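Local coordinates for Atu0111 protein (Agrobacterium tumefaciens, PDB 2FSQ) that is of unknown function but has an alpha-beta fold and belongs to a family of the 2H phosphoesterase clan, so it may act on phosphoester bonds, at residues E56-S61 against E207-A212; Q89-S94 against Y100-L105. All coordinates share one frame; numbering follows the deposited sequence.

Contact 1 of 2, residues E56-S61 against E207-A212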
loop_
_atom_site.group_PDB
_atom_site.type_symbol
_atom_site.label_atom_id
_atom_site.label_comp_id
_atom_site.label_asym_id
_atom_site.label_seq_id
_atom_site.Cartn_x
_atom_site.Cartn_y
_atom_site.Cartn_z
ATOM N N GLU A 56 10.942 -8.686 7.373
ATOM C CA GLU A 56 10.999 -7.276 7.708
ATOM C C GLU A 56 12.418 -6.725 7.577
ATOM O O GLU A 56 12.625 -5.661 6.989
ATOM C CB GLU A 56 10.448 -7.021 9.101
ATOM C CG GLU A 56 10.454 -5.553 9.473
ATOM C CD GLU A 56 10.143 -5.324 10.934
ATOM O OE1 GLU A 56 10.944 -5.770 11.778
ATOM O OE2 GLU A 56 9.128 -4.659 11.247
ATOM N N SER A 57 13.408 -7.453 8.098
ATOM C CA SER A 57 14.795 -7.019 7.971
ATOM C C SER A 57 15.243 -6.864 6.523
ATOM O O SER A 57 15.951 -5.913 6.173
ATOM C CB SER A 57 15.726 -7.972 8.733
ATOM O OG SER A 57 15.463 -7.895 10.126
ATOM N N ALA A 58 14.821 -7.795 5.665
ATOM C CA ALA A 58 15.154 -7.711 4.251
ATOM C C ALA A 58 14.558 -6.436 3.623
ATOM O O ALA A 58 15.236 -5.716 2.860
ATOM C CB ALA A 58 14.659 -8.947 3.518
ATOM N N ILE A 59 13.299 -6.149 3.958
ATOM C CA ILE A 59 12.613 -5.000 3.375
ATOM C C ILE A 59 13.236 -3.701 3.885
ATOM O O ILE A 59 13.414 -2.744 3.113
ATOM C CB ILE A 59 11.099 -5.055 3.669
ATOM C CG1 ILE A 59 10.480 -6.210 2.857
ATOM C CG2 ILE A 59 10.439 -3.710 3.323
ATOM C CD1 ILE A 59 9.039 -6.548 3.225
ATOM N N VAL A 60 13.620 -3.706 5.156
ATOM C CA VAL A 60 14.261 -2.541 5.756
ATOM C C VAL A 60 15.614 -2.268 5.086
ATOM O O VAL A 60 15.976 -1.114 4.872
ATOM C CB VAL A 60 14.350 -2.670 7.280
ATOM C CG1 VAL A 60 15.227 -1.565 7.879
ATOM C CG2 VAL A 60 12.951 -2.593 7.901
ATOM N N SER A 61 16.345 -3.321 4.714
ATOM C CA SER A 61 17.588 -3.144 3.952
ATOM C C SER A 61 17.364 -2.513 2.579
ATOM O O SER A 61 18.127 -1.643 2.153
ATOM C CB SER A 61 18.331 -4.471 3.803
ATOM O OG SER A 61 18.870 -4.879 5.041
ATOM N N GLU A 207 16.629 -8.377 -6.824
ATOM C CA GLU A 207 17.131 -9.751 -6.778
ATOM C C GLU A 207 17.625 -10.130 -5.378
ATOM O O GLU A 207 17.422 -11.265 -4.938
ATOM C CB GLU A 207 18.151 -10.047 -7.888
ATOM C CG GLU A 207 19.413 -9.196 -7.927
ATOM C CD GLU A 207 20.537 -9.818 -8.777
ATOM O OE1 GLU A 207 20.342 -10.930 -9.334
ATOM O OE2 GLU A 207 21.617 -9.193 -8.893
ATOM N N LYS A 208 18.219 -9.172 -4.666
ATOM C CA LYS A 208 18.665 -9.387 -3.291
ATOM C C LYS A 208 17.469 -9.642 -2.365
ATOM O O LYS A 208 17.505 -10.542 -1.520
ATOM C CB LYS A 208 19.515 -8.206 -2.798
ATOM C CG LYS A 208 20.041 -8.321 -1.373
ATOM C CD LYS A 208 20.819 -7.085 -0.963
ATOM C CE LYS A 208 21.294 -7.206 0.470
ATOM N NZ LYS A 208 22.108 -6.050 0.907
ATOM N N LEU A 209 16.408 -8.866 -2.549
ATOM C CA LEU A 209 15.209 -9.005 -1.735
ATOM C C LEU A 209 14.494 -10.336 -1.986
ATOM O O LEU A 209 14.044 -10.987 -1.035
ATOM C CB LEU A 209 14.262 -7.823 -2.000
ATOM C CG LEU A 209 12.959 -7.802 -1.223
ATOM C CD1 LEU A 209 13.190 -7.774 0.275
ATOM C CD2 LEU A 209 12.156 -6.595 -1.645
ATOM N N ARG A 210 14.381 -10.729 -3.254
ATOM C CA ARG A 210 13.745 -12.003 -3.620
ATOM C C ARG A 210 14.455 -13.207 -3.007
ATOM O O ARG A 210 13.816 -14.192 -2.620
ATOM C CB ARG A 210 13.661 -12.159 -5.137
ATOM C CG ARG A 210 12.582 -11.296 -5.783
ATOM C CD ARG A 210 12.592 -11.478 -7.297
ATOM N NE ARG A 210 12.046 -12.779 -7.660
ATOM C CZ ARG A 210 12.498 -13.554 -8.643
ATOM N NH1 ARG A 210 13.536 -13.170 -9.388
ATOM N NH2 ARG A 210 11.908 -14.718 -8.881
ATOM N N VAL A 211 15.776 -13.129 -2.900
ATOM C CA VAL A 211 16.538 -14.191 -2.239
ATOM C C VAL A 211 16.358 -14.169 -0.724
ATOM O O VAL A 211 16.197 -15.217 -0.091
ATOM C CB VAL A 211 18.040 -14.122 -2.610
ATOM C CG1 VAL A 211 18.863 -15.101 -1.760
ATOM C CG2 VAL A 211 18.236 -14.414 -4.102
ATOM N N ALA A 212 16.392 -12.976 -0.139
ATOM C CA ALA A 212 16.314 -12.841 1.313
ATOM C C ALA A 212 14.918 -13.097 1.849
ATOM O O ALA A 212 14.752 -13.530 3.001
ATOM C CB ALA A 212 16.781 -11.459 1.748
#
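Ala58 and Leu209 meet where two antiparallel helices, 54-67 and 195-212, lie side by side on the three-stranded sheet of this alpha-beta fold. The axes of the short segments pass 9.5 Å apart at 172°, and the two small residues at the join allow that spacing. Ala58 points its methyl toward the other helix, into the groove between Leu209 and Ala212, which lie three residues apart on one flank. Ala58 CB touches Leu209 CD1 at 3.7 Å and Ala212 CB at the same 3.7 Å, the two partners reaching it from directions nearly at right angles. The methyl-to-methyl meeting of the alanines brings the backbones close, with Ala58 CA and Ala212 CA 6.0 Å apart.

Leu209 starts along the flank of its helix, not straight across. Its CG stands anti to the backbone N (chi1 -180°), and the turn at chi2 (60°) carries the CD1 branch over to the neighbour. This branch lies between Ala58 and Ile59. Ile59 presents not its tip but the CG1 methylene, 4.1 Å from Leu209 CD1, so the two chains cross at a slant. Branched aliphatic residues suit the sheet-facing side, since both Ile59 and Leu209 also rest on Met143 of strand 142-147, and Leu209 reaches Val135 of strand 133-139 as well. The side chains that meet across the helices are all apolar, and no hydrogen bond joins the segments: larger aliphatic groups lie toward the sheet, thinning to alanine methyls on the more exposed side. There Ser61 turns its hydroxyl back on its own helix, with a weak bond of Ser61 OG to Ser57 O. On the inner side, Leu209 CD1 also rests 4.0 Å from the backbone Ile59 N.

Contact 2 of 2, residues Q89-S94 against Y100-L105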
loop_
_atom_site.group_PDB
_atom_site.type_symbol
_atom_site.label_atom_id
_atom_site.label_comp_id
_atom_site.label_asym_id
_atom_site.label_seq_id
_atom_site.Cartn_x
_atom_site.Cartn_y
_atom_site.Cartn_z
ATOM N N GLN A 89 -8.926 -1.510 0.216
ATOM C CA GLN A 89 -9.030 -0.147 0.741
ATOM C C GLN A 89 -10.398 0.086 1.343
ATOM O O GLN A 89 -11.408 -0.226 0.713
ATOM C CB GLN A 89 -8.870 0.896 -0.362
ATOM C CG GLN A 89 -7.480 1.049 -0.911
ATOM C CD GLN A 89 -7.361 2.277 -1.822
ATOM O OE1 GLN A 89 -8.192 3.180 -1.770
ATOM N NE2 GLN A 89 -6.329 2.306 -2.656
ATOM N N GLY A 90 -10.426 0.707 2.521
ATOM C CA GLY A 90 -11.678 1.179 3.117
ATOM C C GLY A 90 -11.929 2.611 2.644
ATOM O O GLY A 90 -11.476 3.026 1.576
ATOM N N VAL A 91 -12.629 3.388 3.455
ATOM C CA VAL A 91 -12.924 4.777 3.079
ATOM C C VAL A 91 -11.841 5.715 3.581
ATOM O O VAL A 91 -11.040 5.359 4.448
ATOM C CB VAL A 91 -14.317 5.260 3.588
ATOM C CG1 VAL A 91 -15.413 4.403 2.985
ATOM C CG2 VAL A 91 -14.369 5.242 5.118
ATOM N N ILE A 92 -11.822 6.927 3.038
ATOM C CA ILE A 92 -10.859 7.935 3.477
ATOM C C ILE A 92 -11.456 9.335 3.348
ATOM O O ILE A 92 -12.248 9.605 2.438
ATOM C CB ILE A 92 -9.478 7.769 2.731
ATOM C CG1 ILE A 92 -8.353 8.509 3.465
ATOM C CG2 ILE A 92 -9.587 8.189 1.253
ATOM C CD1 ILE A 92 -6.935 8.208 2.892
ATOM N N GLU A 93 -11.058 10.221 4.264
ATOM C CA GLU A 93 -11.611 11.565 4.369
ATOM C C GLU A 93 -11.505 12.364 3.070
ATOM O O GLU A 93 -12.383 13.180 2.755
ATOM C CB GLU A 93 -10.867 12.297 5.486
ATOM C CG GLU A 93 -11.234 13.767 5.633
ATOM C CD GLU A 93 -12.688 13.976 6.028
ATOM O OE1 GLU A 93 -13.211 13.183 6.832
ATOM O OE2 GLU A 93 -13.301 14.946 5.535
ATOM N N SER A 94 -10.417 12.109 2.340
ATOM C CA SER A 94 -10.079 12.814 1.120
ATOM C C SER A 94 -10.802 12.314 -0.128
ATOM O O SER A 94 -10.585 12.858 -1.212
ATOM C CB SER A 94 -8.574 12.728 0.881
ATOM O OG SER A 94 -8.136 11.381 0.998
ATOM N N TYR A 100 -16.083 4.944 -4.241
ATOM C CA TYR A 100 -15.070 4.745 -3.192
ATOM C C TYR A 100 -15.695 4.803 -1.801
ATOM O O TYR A 100 -14.992 4.931 -0.796
ATOM C CB TYR A 100 -13.961 5.802 -3.323
ATOM C CG TYR A 100 -13.400 5.917 -4.713
ATOM C CD1 TYR A 100 -13.886 6.879 -5.598
ATOM C CD2 TYR A 100 -12.453 5.010 -5.176
ATOM C CE1 TYR A 100 -13.387 6.974 -6.892
ATOM C CE2 TYR A 100 -11.964 5.083 -6.464
ATOM C CZ TYR A 100 -12.446 6.051 -7.326
ATOM O OH TYR A 100 -11.936 6.115 -8.604
ATOM N N TRP A 101 -17.020 4.708 -1.762
ATOM C CA TRP A 101 -17.818 4.908 -0.557
ATOM C C TRP A 101 -19.049 4.013 -0.703
ATOM O O TRP A 101 -19.521 3.807 -1.822
ATOM C CB TRP A 101 -18.255 6.365 -0.509
ATOM C CG TRP A 101 -18.723 6.872 0.806
ATOM C CD1 TRP A 101 -20.015 6.887 1.281
ATOM C CD2 TRP A 101 -17.917 7.486 1.818
ATOM N NE1 TRP A 101 -20.043 7.464 2.519
ATOM C CE2 TRP A 101 -18.775 7.836 2.884
ATOM C CE3 TRP A 101 -16.548 7.783 1.927
ATOM C CZ2 TRP A 101 -18.302 8.451 4.051
ATOM C CZ3 TRP A 101 -16.091 8.397 3.089
ATOM C CH2 TRP A 101 -16.963 8.727 4.127
ATOM N N PRO A 102 -19.571 3.476 0.417
ATOM C CA PRO A 102 -20.788 2.678 0.286
ATOM C C PRO A 102 -21.993 3.550 -0.035
ATOM O O PRO A 102 -22.203 4.538 0.646
ATOM C CB PRO A 102 -20.947 2.044 1.667
ATOM C CG PRO A 102 -20.270 2.948 2.608
ATOM C CD PRO A 102 -19.097 3.542 1.810
ATOM N N GLN A 103 -22.774 3.195 -1.056
ATOM C CA GLN A 103 -23.932 4.028 -1.397
ATOM C C GLN A 103 -24.969 4.105 -0.278
ATOM O O GLN A 103 -25.750 5.044 -0.238
ATOM C CB GLN A 103 -24.600 3.577 -2.691
ATOM C CG GLN A 103 -25.601 4.610 -3.249
ATOM C CD GLN A 103 -25.990 4.362 -4.686
ATOM O OE1 GLN A 103 -25.959 3.230 -5.172
ATOM N NE2 GLN A 103 -26.380 5.417 -5.371
ATOM N N THR A 104 -24.962 3.140 0.634
ATOM C CA THR A 104 -25.917 3.161 1.752
ATOM C C THR A 104 -25.622 4.236 2.802
ATOM O O THR A 104 -26.469 4.506 3.657
ATOM C CB THR A 104 -25.925 1.821 2.473
ATOM O OG1 THR A 104 -24.597 1.557 2.935
ATOM C CG2 THR A 104 -26.350 0.715 1.529
ATOM N N LEU A 105 -24.443 4.857 2.744
ATOM C CA LEU A 105 -24.054 5.851 3.749
ATOM C C LEU A 105 -23.926 7.245 3.174
ATOM O O LEU A 105 -23.330 7.420 2.123
ATOM C CB LEU A 105 -22.713 5.487 4.390
ATOM C CG LEU A 105 -22.643 4.234 5.261
ATOM C CD1 LEU A 105 -21.265 4.146 5.904
ATOM C CD2 LEU A 105 -23.729 4.267 6.318
HETATM O O HOH W 1 -12.695 3.436 -0.819
HETATM O O HOH W 2 -13.256 6.854 0.328
#
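Tyr100 O, the carbonyl that faces strand residues Gly90 to Ile92, accepts a hydrogen bond from each of two waters. Water 1 lies 2.7 Å from Tyr100 O and gives its other proton to Gly90 O, also at 2.7 Å. Water 2 donates to Tyr100 O at 2.8 Å while accepting from Ile92 N at 3.1 Å. Strand 84-92 is outermost in its four-stranded antiparallel sheet: Val91 bonds to Asn43 on the inner side, and on the outer side the waters stand where a further strand might have paired.

Val91, the residue between the two that the waters grip, reaches across to Trp101. Its CG1 methyl sits 3.6 Å above the indole plane, displaced toward the rim, and the Val91 CB is 3.6 Å from Trp101 CZ3, so the valine leans obliquely against the six-membered ring. The same Val91 CG1 touches Pro102 CD at 4.0 Å. Compact, beta-branched valine fits such a shallow meeting, and it also packs on Val114 of helix 111-121. Trp101 CG is anti to the backbone N (chi1 -162°), which swings the indole toward the strand; Ile92 O comes to the edge of the ring, near its plane.

The indole N-H is held loosely: Trp101 NE1 makes a weak, bent bond to Leu105 O (3.3 Å, 124°), with a second weak one to Pro106 O. The type I turn from Pro102 to Leu105, closed by Leu105 N to Pro102 O, brings Leu105 O back toward that nitrogen. With no direct hydrogen bond between the segments, their polar link runs through water, and their direct contact is mainly apolar, the valine against indole and proline ring.

How the contacts relate
From the N terminus, the chain forms strand 42-48 and enters helix 54-67, which supplies the first side of contact 1. It then passes through strand 84-92, whose last part opens contact 2, and six residues or so later the loop ahead of helix 111-121 closes it. Contact 1 closes much later, at the end of helix 195-212, so the small loop of contact 2 is nested within its large one. Contact 1 joins two helices over the three-stranded sheet; contact 2 joins an edge strand of the four-stranded sheet to a connecting loop. Their centres are 34 Å apart, on opposite sides of the chain's centre, and they do not touch.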